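Local coordinates for uncharacterized protein (Wolinella succinogenes, PDB 3JYG) that is of unknown function but belongs to the 6-pyruvoyl tetrahydropterin synthase family and binds a zinc ion through three histidines, at residues K9-C14 with W68-I73; V46-E51 with A64-F69; I83-P88 with V134-P139; L93-A98 with E127-F132. One frame throughout, in Å; residues are numbered along the deposited sequence.

Interaction 1: K9-C14 with W68-I73; sequences KEFDFC and WFKRFI
Phe11 and Phe13 face Phe69, Lys70 and Ile73 where the axes of strand 9-14 and helix 68-73 approach to 8.9 Å, only 14° from parallel. No hydrogen bond crosses; the side chains meet through carbon atoms, and Asp12 O also lies against Ile73 CG2.

The Phe69 ring comes edge first onto one face of the Phe11 ring. Its CD2 stands 3.7 Å above the Phe11 plane, over the ring centre. The centroids are 5.1 Å apart and the planes meet at 82°, a T-shaped pair. Phe69 CG is anti to its backbone N (chi1 178°), beside the carbonyl carbon, and the ring beyond it reaches the strand. Farther round Phe11, CE2 meets Lys70 CB at 3.9 Å. The Lys70 chain then leads away, and its NZ makes a weak, long ion pair with Asp74.

Ile73 sits a turn later and touches both Phe11 and Phe13. Its CG2 meets Phe13 CD1 at 3.6 Å and also lies near Phe13 CB. Its CG1 is more loosely set, 4.4 Å from Phe11 CB. The Phe13 and Ile73 side chains cross at about a right angle.

Asp12 points away from the helix. It is held by salt bridges to Lys45 and to Lys173 of the second subunit. Leu152 of helix 141-155 touches Phe69 and continues the apolar layer. Helix 67-77 forms a layer packed on one face of the sheet. This is consistent with the T-fold of the 6-pyruvoyl tetrahydropterin synthase family, in which helices pack on one face of an antiparallel sheet.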
# COMPACT_ATOMS: atom_id res chain seq x y z
N LYS A 9 -2.13 4.73 -10.11
CA LYS A 9 -2.89 3.76 -10.88
C LYS A 9 -2.04 2.54 -11.15
O LYS A 9 -0.86 2.68 -11.44
CB LYS A 9 -3.41 4.38 -12.18
CG LYS A 9 -4.10 3.36 -13.08
CD LYS A 9 -5.31 3.90 -13.86
CE LYS A 9 -6.09 2.70 -14.42
NZ LYS A 9 -6.99 3.10 -15.54
N GLU A 10 -2.69 1.38 -11.07
CA GLU A 10 -2.11 0.02 -11.23
C GLU A 10 -2.29 -0.51 -12.66
O GLU A 10 -3.32 -0.27 -13.32
CB GLU A 10 -2.73 -0.98 -10.23
CG GLU A 10 -2.77 -0.44 -8.77
CD GLU A 10 -3.16 -1.49 -7.71
OE1 GLU A 10 -3.69 -2.57 -8.05
OE2 GLU A 10 -2.91 -1.22 -6.52
N PHE A 11 -1.26 -1.24 -13.12
CA PHE A 11 -1.26 -1.88 -14.45
C PHE A 11 -0.63 -3.27 -14.32
O PHE A 11 0.48 -3.40 -13.81
CB PHE A 11 -0.49 -1.05 -15.46
CG PHE A 11 -0.91 0.38 -15.52
CD1 PHE A 11 -0.35 1.33 -14.64
CD2 PHE A 11 -1.86 0.80 -16.44
CE1 PHE A 11 -0.73 2.68 -14.73
CE2 PHE A 11 -2.24 2.15 -16.53
CZ PHE A 11 -1.69 3.07 -15.65
N ASP A 12 -1.37 -4.30 -14.72
CA ASP A 12 -0.95 -5.69 -14.54
C ASP A 12 -0.50 -6.33 -15.86
O ASP A 12 -1.00 -5.97 -16.91
CB ASP A 12 -2.12 -6.49 -13.95
CG ASP A 12 -2.63 -5.90 -12.65
OD1 ASP A 12 -3.82 -5.56 -12.56
OD2 ASP A 12 -1.83 -5.72 -11.72
N PHE A 13 0.46 -7.26 -15.79
CA PHE A 13 0.90 -8.08 -16.93
C PHE A 13 1.64 -9.30 -16.44
O PHE A 13 2.08 -9.35 -15.30
CB PHE A 13 1.76 -7.31 -17.97
CG PHE A 13 3.16 -6.88 -17.47
CD1 PHE A 13 3.29 -5.79 -16.60
CD2 PHE A 13 4.32 -7.54 -17.90
CE1 PHE A 13 4.53 -5.36 -16.15
CE2 PHE A 13 5.59 -7.13 -17.43
CZ PHE A 13 5.70 -6.02 -16.58
N CYS A 14 1.76 -10.29 -17.31
CA CYS A 14 2.51 -11.52 -17.04
C CYS A 14 3.69 -11.57 -17.98
O CYS A 14 3.57 -11.16 -19.13
CB CYS A 14 1.61 -12.77 -17.22
SG CYS A 14 0.02 -12.65 -16.40
N TRP A 68 -2.47 5.56 -22.65
CA TRP A 68 -1.33 5.28 -23.55
C TRP A 68 -0.28 4.38 -22.88
O TRP A 68 0.48 3.66 -23.57
CB TRP A 68 -0.65 6.57 -24.00
CG TRP A 68 0.03 7.24 -22.86
CD1 TRP A 68 -0.55 8.07 -21.94
CD2 TRP A 68 1.40 7.09 -22.44
NE1 TRP A 68 0.36 8.45 -20.99
CE2 TRP A 68 1.57 7.87 -21.27
CE3 TRP A 68 2.49 6.37 -22.93
CZ2 TRP A 68 2.79 7.97 -20.60
CZ3 TRP A 68 3.70 6.45 -22.25
CH2 TRP A 68 3.83 7.26 -21.09
N PHE A 69 -0.20 4.47 -21.56
CA PHE A 69 0.80 3.70 -20.84
C PHE A 69 0.26 2.30 -20.64
O PHE A 69 1.01 1.34 -20.76
CB PHE A 69 1.16 4.37 -19.52
CG PHE A 69 2.16 3.59 -18.69
CD1 PHE A 69 3.51 3.61 -19.02
CD2 PHE A 69 1.76 2.88 -17.57
CE1 PHE A 69 4.42 2.94 -18.27
CE2 PHE A 69 2.67 2.20 -16.79
CZ PHE A 69 4.01 2.22 -17.14
N LYS A 70 -1.05 2.20 -20.37
CA LYS A 70 -1.77 0.93 -20.36
C LYS A 70 -1.54 0.17 -21.67
O LYS A 70 -1.24 -1.01 -21.65
CB LYS A 70 -3.29 1.15 -20.17
CG LYS A 70 -4.01 -0.13 -19.80
CD LYS A 70 -5.44 0.09 -19.24
CE LYS A 70 -5.89 -1.17 -18.49
NZ LYS A 70 -5.97 -2.34 -19.40
N ARG A 71 -1.69 0.87 -22.79
CA ARG A 71 -1.55 0.26 -24.10
C ARG A 71 -0.15 -0.30 -24.28
O ARG A 71 0.01 -1.42 -24.74
CB ARG A 71 -1.87 1.27 -25.20
CG ARG A 71 -2.32 0.61 -26.53
CD ARG A 71 -2.76 1.67 -27.56
NE ARG A 71 -1.71 2.68 -27.63
CZ ARG A 71 -1.76 3.81 -28.34
NH1 ARG A 71 -2.82 4.11 -29.08
NH2 ARG A 71 -0.73 4.64 -28.28
N PHE A 72 0.85 0.49 -23.93
CA PHE A 72 2.23 0.04 -23.90
C PHE A 72 2.48 -1.26 -23.09
O PHE A 72 3.02 -2.23 -23.63
CB PHE A 72 3.15 1.17 -23.41
CG PHE A 72 4.58 0.74 -23.27
CD1 PHE A 72 5.40 0.61 -24.40
CD2 PHE A 72 5.10 0.38 -22.03
CE1 PHE A 72 6.72 0.18 -24.29
CE2 PHE A 72 6.44 -0.07 -21.93
CZ PHE A 72 7.24 -0.16 -23.07
N ILE A 73 2.06 -1.31 -21.85
CA ILE A 73 2.15 -2.53 -21.06
C ILE A 73 1.46 -3.71 -21.77
O ILE A 73 2.03 -4.81 -21.85
CB ILE A 73 1.53 -2.33 -19.63
CG1 ILE A 73 2.30 -1.27 -18.82
CG2 ILE A 73 1.42 -3.67 -18.85
CD1 ILE A 73 3.74 -1.55 -18.56

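Interaction 2: V46-E51 with A64-F69; sequences VIVHLE and AHLNWF
Val46, Val48 and Leu50 meet Leu66 and Phe69 in the sheet-to-helix core of this alpha/beta fold. The three strand residues lie on the same face of strand 40-52, and their side chains point toward the start of helix 67-77. The contact is buried and wholly apolar.

Val48 can be followed outward. Its CB already lies 4.2 Å from Leu66 CD1. From there the two methyls part. CG1, anti to the backbone N (chi1 173°), goes to Leu66 CD1 at 3.9 Å. CG2, beside the backbone N, reaches Phe69 CE2 at 3.7 Å, arriving obliquely to that ring. One valine therefore fills the angle between the leucine and the phenylalanine.

Its neighbours on the strand extend the contact to both ends. Leu50 and Leu66 reach toward each other tip to tip, and their CD1 atoms are 3.9 Å apart. Val46 instead meets the far end of Phe69, where its CG1 approaches the ring edge near the ring plane.

Leu66 occupies the N-cap position of helix 67-77. Its carbonyl O accepts the backbone N of Phe69 at 2.9 Å, which joins the two apolar residues through the backbone. Leu148 and Leu152 of helix 141-155 touch Val46 and Val48 respectively. The same turn also meets the second subunit, where Asn67 ND2 bonds to Ser29 O of that chain. Within the core, Val46 CG1 lies evenly between Phe69 CZ and CE2, 4.1 Å from each.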
# COMPACT_ATOMS: atom_id res chain seq x y z
N VAL A 46 2.60 -2.81 -12.17
CA VAL A 46 3.21 -1.47 -12.19
C VAL A 46 2.26 -0.50 -11.45
O VAL A 46 1.06 -0.45 -11.76
CB VAL A 46 3.43 -0.94 -13.61
CG1 VAL A 46 4.33 0.33 -13.57
CG2 VAL A 46 4.12 -1.99 -14.48
N ILE A 47 2.79 0.29 -10.50
CA ILE A 47 2.00 1.36 -9.91
C ILE A 47 2.66 2.72 -10.17
O ILE A 47 3.78 2.96 -9.69
CB ILE A 47 1.81 1.18 -8.38
CG1 ILE A 47 1.41 -0.25 -8.07
CG2 ILE A 47 0.74 2.23 -7.87
CD1 ILE A 47 1.06 -0.54 -6.61
N VAL A 48 1.95 3.59 -10.89
CA VAL A 48 2.48 4.93 -11.27
C VAL A 48 1.89 5.99 -10.33
O VAL A 48 0.67 6.05 -10.18
CB VAL A 48 2.06 5.27 -12.73
CG1 VAL A 48 2.44 6.71 -13.11
CG2 VAL A 48 2.66 4.28 -13.67
N HIS A 49 2.74 6.80 -9.70
CA HIS A 49 2.27 7.86 -8.81
C HIS A 49 2.55 9.21 -9.45
O HIS A 49 3.70 9.48 -9.85
CB HIS A 49 2.94 7.76 -7.44
CG HIS A 49 2.71 6.46 -6.74
ND1 HIS A 49 1.77 6.32 -5.75
CD2 HIS A 49 3.30 5.25 -6.89
CE1 HIS A 49 1.81 5.07 -5.29
NE2 HIS A 49 2.73 4.40 -5.98
N LEU A 50 1.49 10.01 -9.62
CA LEU A 50 1.60 11.28 -10.31
C LEU A 50 1.24 12.31 -9.26
O LEU A 50 0.44 11.99 -8.38
CB LEU A 50 0.62 11.36 -11.49
CG LEU A 50 0.81 10.39 -12.67
CD1 LEU A 50 -0.12 10.77 -13.84
CD2 LEU A 50 2.30 10.36 -13.13
N GLU A 51 1.82 13.51 -9.36
CA GLU A 51 1.73 14.53 -8.31
C GLU A 51 1.58 15.97 -8.83
O GLU A 51 2.21 16.34 -9.82
CB GLU A 51 2.99 14.41 -7.41
CG GLU A 51 3.13 15.44 -6.34
CD GLU A 51 4.37 15.26 -5.49
OE1 GLU A 51 4.41 14.33 -4.67
OE2 GLU A 51 5.30 16.09 -5.61
N ALA A 64 -7.55 8.48 -16.83
CA ALA A 64 -7.47 8.01 -18.23
C ALA A 64 -6.30 8.54 -19.01
O ALA A 64 -6.02 8.07 -20.13
CB ALA A 64 -8.77 8.29 -19.00
N HIS A 65 -5.59 9.52 -18.45
CA HIS A 65 -4.44 10.09 -19.15
C HIS A 65 -3.22 9.19 -19.04
O HIS A 65 -2.13 9.55 -19.48
CB HIS A 65 -4.12 11.50 -18.67
CG HIS A 65 -5.13 12.52 -19.11
ND1 HIS A 65 -5.37 13.68 -18.41
CD2 HIS A 65 -5.96 12.56 -20.19
CE1 HIS A 65 -6.28 14.40 -19.04
NE2 HIS A 65 -6.68 13.72 -20.11
N LEU A 66 -3.42 8.00 -18.48
CA LEU A 66 -2.38 6.97 -18.45
C LEU A 66 -2.77 5.79 -19.37
O LEU A 66 -2.08 4.75 -19.41
CB LEU A 66 -2.10 6.52 -17.00
CG LEU A 66 -1.22 7.47 -16.14
CD1 LEU A 66 -1.17 7.07 -14.66
CD2 LEU A 66 0.23 7.65 -16.74
N ASN A 67 -3.85 5.99 -20.14
CA ASN A 67 -4.29 4.97 -21.13
C ASN A 67 -3.21 4.58 -22.15
O ASN A 67 -3.06 3.43 -22.48
CB ASN A 67 -5.60 5.38 -21.84
CG ASN A 67 -6.84 5.27 -20.93
OD1 ASN A 67 -6.81 4.68 -19.83
ND2 ASN A 67 -7.94 5.86 -21.39
N TRP A 68 -2.47 5.56 -22.65
CA TRP A 68 -1.33 5.28 -23.55
C TRP A 68 -0.28 4.38 -22.88
O TRP A 68 0.48 3.66 -23.57
CB TRP A 68 -0.65 6.57 -24.00
CG TRP A 68 0.03 7.24 -22.86
CD1 TRP A 68 -0.55 8.07 -21.94
CD2 TRP A 68 1.40 7.09 -22.44
NE1 TRP A 68 0.36 8.45 -20.99
CE2 TRP A 68 1.57 7.87 -21.27
CE3 TRP A 68 2.49 6.37 -22.93
CZ2 TRP A 68 2.79 7.97 -20.60
CZ3 TRP A 68 3.70 6.45 -22.25
CH2 TRP A 68 3.83 7.26 -21.09
N PHE A 69 -0.20 4.47 -21.56
CA PHE A 69 0.80 3.70 -20.84
C PHE A 69 0.26 2.30 -20.64
O PHE A 69 1.01 1.34 -20.76
CB PHE A 69 1.16 4.37 -19.52
CG PHE A 69 2.16 3.59 -18.69
CD1 PHE A 69 3.51 3.61 -19.02
CD2 PHE A 69 1.76 2.88 -17.57
CE1 PHE A 69 4.42 2.94 -18.27
CE2 PHE A 69 2.67 2.20 -16.79
CZ PHE A 69 4.01 2.22 -17.14

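Interaction 3: I83-P88 with V134-P139; sequences IDIDDP and VVRFVP
Two parallel strands of the central sheet end side by side here, with Ile83 opposite Val134 and Asp84 opposite Val135. Val135 N donates to Ile83 O at 3.0 Å. Ile85 N then donates to Val135 O at 2.9 Å.

Ile83 and Val134 project from one face of the sheet. They lie side by side and point the same way, CG2 to CG2 at 3.9 Å. Val134 CG1 is met obliquely by Ile85 CD1 at 3.8 Å.

Asp84 projects from the other face, packed against the backbone of the departing loop. Its CB is 3.3 Å from Phe137 O, and Pro139 CD lies beside the same CB at 4.0 Å. Asp84 CG, anti to the backbone N (chi1 -176°), is likewise 3.3 Å from Phe137 O. The carboxylate also serves its own turn. OD1 takes Asp86 N at 2.8 Å from above the carboxylate plane, making an Asx turn within the type I turn Asp84-Asp87. OD2 accepts from Trp20 NE1, so each oxygen of this buried carboxylate has a partner.

The site lies near the zinc: Pro139 O makes a weak hydrogen bond to the metal ligand His17. Phe90 of helix 90-93 packs on Val134 and Ile85, and strand 110-113 continues the sheet beyond Val134. Helix 141-155 meets Phe137.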
# COMPACT_ATOMS: atom_id res chain seq x y z
N ILE A 83 14.38 -10.10 -21.84
CA ILE A 83 15.75 -10.60 -21.79
C ILE A 83 16.76 -9.45 -21.93
O ILE A 83 16.61 -8.57 -22.78
CB ILE A 83 15.99 -11.68 -22.82
CG1 ILE A 83 17.32 -12.41 -22.56
CG2 ILE A 83 15.90 -11.07 -24.25
CD1 ILE A 83 17.59 -13.68 -23.49
N ASP A 84 17.78 -9.47 -21.06
CA ASP A 84 18.88 -8.54 -21.17
C ASP A 84 19.64 -8.84 -22.49
O ASP A 84 19.98 -9.99 -22.77
CB ASP A 84 19.76 -8.65 -19.89
CG ASP A 84 20.93 -7.64 -19.83
OD1 ASP A 84 21.24 -6.93 -20.79
OD2 ASP A 84 21.56 -7.57 -18.76
N ILE A 85 19.83 -7.81 -23.32
CA ILE A 85 20.79 -7.91 -24.44
C ILE A 85 22.12 -8.58 -24.02
O ILE A 85 22.72 -9.28 -24.81
CB ILE A 85 21.04 -6.52 -25.14
CG1 ILE A 85 21.81 -6.63 -26.46
CG2 ILE A 85 21.68 -5.45 -24.18
CD1 ILE A 85 21.03 -7.36 -27.59
N ASP A 86 22.58 -8.34 -22.81
CA ASP A 86 23.86 -8.90 -22.41
C ASP A 86 23.78 -10.13 -21.57
O ASP A 86 24.74 -10.48 -20.95
CB ASP A 86 24.69 -7.86 -21.67
CG ASP A 86 25.42 -6.92 -22.63
OD1 ASP A 86 25.56 -7.26 -23.84
OD2 ASP A 86 25.84 -5.84 -22.18
N ASP A 87 22.61 -10.73 -21.49
CA ASP A 87 22.49 -12.04 -20.88
C ASP A 87 23.40 -12.99 -21.65
O ASP A 87 23.35 -13.04 -22.87
CB ASP A 87 21.01 -12.49 -20.95
CG ASP A 87 20.74 -13.79 -20.18
OD1 ASP A 87 21.62 -14.69 -20.16
OD2 ASP A 87 19.63 -13.89 -19.58
N PRO A 88 24.24 -13.78 -20.94
CA PRO A 88 25.15 -14.74 -21.60
C PRO A 88 24.41 -15.79 -22.42
O PRO A 88 25.01 -16.42 -23.32
CB PRO A 88 25.82 -15.44 -20.43
CG PRO A 88 25.71 -14.48 -19.30
CD PRO A 88 24.44 -13.74 -19.48
N VAL A 134 13.64 -7.19 -25.84
CA VAL A 134 15.06 -7.11 -25.52
C VAL A 134 15.35 -5.76 -24.88
O VAL A 134 14.94 -4.73 -25.42
CB VAL A 134 15.96 -7.37 -26.76
CG1 VAL A 134 17.46 -7.30 -26.37
CG2 VAL A 134 15.62 -8.74 -27.39
N VAL A 135 16.05 -5.77 -23.74
CA VAL A 135 16.27 -4.51 -22.99
C VAL A 135 17.75 -4.38 -22.61
O VAL A 135 18.45 -5.37 -22.55
CB VAL A 135 15.38 -4.39 -21.68
CG1 VAL A 135 13.84 -4.14 -22.03
CG2 VAL A 135 15.63 -5.57 -20.69
N ARG A 136 18.20 -3.18 -22.29
CA ARG A 136 19.63 -2.97 -21.96
C ARG A 136 19.89 -2.93 -20.46
O ARG A 136 20.46 -1.94 -19.98
CB ARG A 136 20.12 -1.64 -22.58
CG ARG A 136 20.12 -1.58 -24.12
CD ARG A 136 20.62 -0.15 -24.62
NE ARG A 136 21.97 0.09 -24.16
CZ ARG A 136 22.55 1.28 -23.92
NH1 ARG A 136 21.91 2.44 -24.07
NH2 ARG A 136 23.80 1.27 -23.49
N PHE A 137 19.43 -3.95 -19.72
CA PHE A 137 19.58 -4.01 -18.28
C PHE A 137 19.15 -5.38 -17.84
O PHE A 137 18.35 -6.04 -18.54
CB PHE A 137 18.73 -2.95 -17.51
CG PHE A 137 17.26 -2.91 -17.88
CD1 PHE A 137 16.76 -1.87 -18.70
CD2 PHE A 137 16.35 -3.84 -17.37
CE1 PHE A 137 15.39 -1.80 -19.05
CE2 PHE A 137 14.97 -3.77 -17.70
CZ PHE A 137 14.48 -2.76 -18.54
N VAL A 138 19.64 -5.80 -16.69
CA VAL A 138 19.20 -7.09 -16.11
C VAL A 138 17.80 -6.85 -15.60
O VAL A 138 17.56 -5.92 -14.82
CB VAL A 138 20.16 -7.58 -15.01
CG1 VAL A 138 20.19 -6.58 -13.78
CG2 VAL A 138 19.79 -8.97 -14.53
N PRO A 139 16.83 -7.66 -16.07
CA PRO A 139 15.41 -7.27 -15.79
C PRO A 139 14.93 -7.66 -14.38
O PRO A 139 13.98 -8.46 -14.24
CB PRO A 139 14.61 -8.01 -16.88
CG PRO A 139 15.50 -9.26 -17.21
CD PRO A 139 16.96 -8.80 -17.01

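Interaction 4: L93-A98 with E127-F132; sequences LLPHFA and ELYESF
Tyr129 OH and His96 ND1 share a hydrogen bond of 2.7 Å, and either atom could be the donor. The hydroxyl sits at the edge of the imidazole, in its plane. His96 N also lies 3.0 Å from Tyr129 OH, and Pro95 CD packs close beside the oxygen. The tip of the tyrosine thus meets the short 3-10 segment 95-96. Tyr129 CG is anti to its carbonyl carbon (chi1 -68°), at the root of the ring that makes these contacts.

Phe97 meets one face of the phenol with its edge, a T-shaped pair. The planes are at 69°, with Phe97 CD1 3.5 Å from Tyr129 CE1. Leu94 CB meets the Tyr129 ring edge in plane, 3.7 Å from CE1.

The rest of Leu94 serves Phe132. Its CD1 stands over the centre of the Phe132 ring, 3.8 Å from the centroid, a CH-pi contact. The two side chains slide past each other in opposite directions.

His96, Phe97 and Tyr129 form an aromatic cluster that joins the loop after helix 90-93 to helix 123-131; Phe132 adds the start of strand 132-135. Val113 of strand 110-113 touches Leu94, Phe97 and Tyr129, while Ile83 of strand 80-84 lies against Leu93, Leu94 and Phe132.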
# COMPACT_ATOMS: atom_id res chain seq x y z
N LEU A 93 19.48 -18.66 -26.69
CA LEU A 93 18.03 -18.54 -26.76
C LEU A 93 17.56 -17.84 -27.99
O LEU A 93 16.46 -18.11 -28.43
CB LEU A 93 17.46 -17.85 -25.52
CG LEU A 93 17.65 -18.55 -24.17
CD1 LEU A 93 17.33 -17.56 -23.02
CD2 LEU A 93 16.81 -19.77 -24.08
N LEU A 94 18.38 -16.94 -28.54
CA LEU A 94 18.10 -16.30 -29.85
C LEU A 94 19.21 -16.55 -30.90
O LEU A 94 19.84 -15.60 -31.37
CB LEU A 94 17.85 -14.78 -29.69
CG LEU A 94 16.63 -14.33 -28.88
CD1 LEU A 94 17.05 -14.24 -27.39
CD2 LEU A 94 16.07 -12.97 -29.40
N PRO A 95 19.45 -17.84 -31.28
CA PRO A 95 20.57 -18.20 -32.15
C PRO A 95 20.56 -17.53 -33.53
O PRO A 95 21.65 -17.25 -34.06
CB PRO A 95 20.44 -19.74 -32.26
CG PRO A 95 18.98 -20.03 -32.05
CD PRO A 95 18.66 -19.05 -30.90
N HIS A 96 19.38 -17.21 -34.08
CA HIS A 96 19.27 -16.53 -35.36
C HIS A 96 19.70 -15.09 -35.31
O HIS A 96 19.78 -14.45 -36.35
CB HIS A 96 17.83 -16.61 -35.90
CG HIS A 96 17.38 -18.00 -36.22
ND1 HIS A 96 16.98 -18.89 -35.24
CD2 HIS A 96 17.29 -18.66 -37.40
CE1 HIS A 96 16.64 -20.04 -35.81
NE2 HIS A 96 16.81 -19.92 -37.12
N PHE A 97 19.93 -14.57 -34.10
CA PHE A 97 20.27 -13.17 -33.87
C PHE A 97 21.48 -13.10 -32.93
O PHE A 97 21.60 -12.18 -32.11
CB PHE A 97 19.06 -12.41 -33.26
CG PHE A 97 17.86 -12.34 -34.18
CD1 PHE A 97 16.86 -13.31 -34.13
CD2 PHE A 97 17.76 -11.32 -35.13
CE1 PHE A 97 15.78 -13.28 -35.00
CE2 PHE A 97 16.68 -11.25 -35.98
CZ PHE A 97 15.68 -12.24 -35.93
N ALA A 98 22.37 -14.08 -33.03
CA ALA A 98 23.50 -14.19 -32.09
C ALA A 98 24.44 -12.96 -32.16
O ALA A 98 25.07 -12.60 -31.17
CB ALA A 98 24.28 -15.51 -32.30
N GLU A 127 6.98 -17.96 -33.37
CA GLU A 127 6.32 -17.74 -32.09
C GLU A 127 7.37 -17.54 -31.02
O GLU A 127 7.18 -16.78 -30.09
CB GLU A 127 5.48 -18.98 -31.71
CG GLU A 127 4.38 -19.27 -32.72
CD GLU A 127 3.88 -20.69 -32.69
OE1 GLU A 127 4.29 -21.51 -31.80
OE2 GLU A 127 3.03 -20.96 -33.57
N LEU A 128 8.49 -18.24 -31.15
CA LEU A 128 9.58 -18.07 -30.21
C LEU A 128 10.10 -16.63 -30.31
O LEU A 128 10.20 -15.93 -29.27
CB LEU A 128 10.70 -19.08 -30.52
CG LEU A 128 12.07 -18.81 -29.94
CD1 LEU A 128 12.00 -18.74 -28.42
CD2 LEU A 128 13.04 -19.94 -30.35
N TYR A 129 10.43 -16.18 -31.52
CA TYR A 129 10.96 -14.80 -31.68
C TYR A 129 9.96 -13.65 -31.42
O TYR A 129 10.38 -12.55 -30.98
CB TYR A 129 11.73 -14.62 -33.00
CG TYR A 129 13.02 -15.42 -33.01
CD1 TYR A 129 14.10 -15.05 -32.19
CD2 TYR A 129 13.17 -16.56 -33.80
CE1 TYR A 129 15.28 -15.77 -32.17
CE2 TYR A 129 14.37 -17.31 -33.78
CZ TYR A 129 15.42 -16.89 -32.98
OH TYR A 129 16.61 -17.59 -32.92
N GLU A 130 8.66 -13.90 -31.66
CA GLU A 130 7.63 -12.95 -31.24
C GLU A 130 7.60 -12.75 -29.71
O GLU A 130 7.17 -11.69 -29.25
CB GLU A 130 6.22 -13.28 -31.76
CG GLU A 130 6.15 -13.26 -33.30
CD GLU A 130 5.54 -11.99 -33.90
OE1 GLU A 130 5.71 -10.87 -33.36
OE2 GLU A 130 4.86 -12.11 -34.96
N SER A 131 8.07 -13.74 -28.95
CA SER A 131 8.05 -13.63 -27.46
C SER A 131 8.98 -12.56 -26.88
O SER A 131 8.69 -11.99 -25.85
CB SER A 131 8.43 -14.93 -26.80
OG SER A 131 7.79 -16.03 -27.40
N PHE A 132 10.11 -12.30 -27.51
CA PHE A 132 11.17 -11.57 -26.80
C PHE A 132 11.07 -10.06 -26.81
O PHE A 132 10.79 -9.47 -27.86
CB PHE A 132 12.54 -11.96 -27.35
CG PHE A 132 12.94 -13.35 -27.01
CD1 PHE A 132 13.26 -13.69 -25.69
CD2 PHE A 132 12.98 -14.35 -28.01
CE1 PHE A 132 13.62 -14.99 -25.37
CE2 PHE A 132 13.36 -15.65 -27.68
CZ PHE A 132 13.69 -15.96 -26.39

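From the N terminus, strand 3-17 comes first, and helix 67-77 closes interaction 1 on it. Strand 40-52 lies within that loop and meets the start of the same helix, so interaction 2 is nested in it and ends on the same stretch. The two touch directly through backbone pairing of the neighbouring strands. Helix 67-77 leads into strand 80-84, where interaction 3 opens; it closes at the end of strand 132-135. Interaction 4 is nested inside that loop and packs against it through Ile83. Interactions 1 and 2 tie a helix to the sheet. Interaction 3 joins parallel strands 80-84 and 132-135; interaction 4 sets the loop after helix 90-93 against helix 123-131.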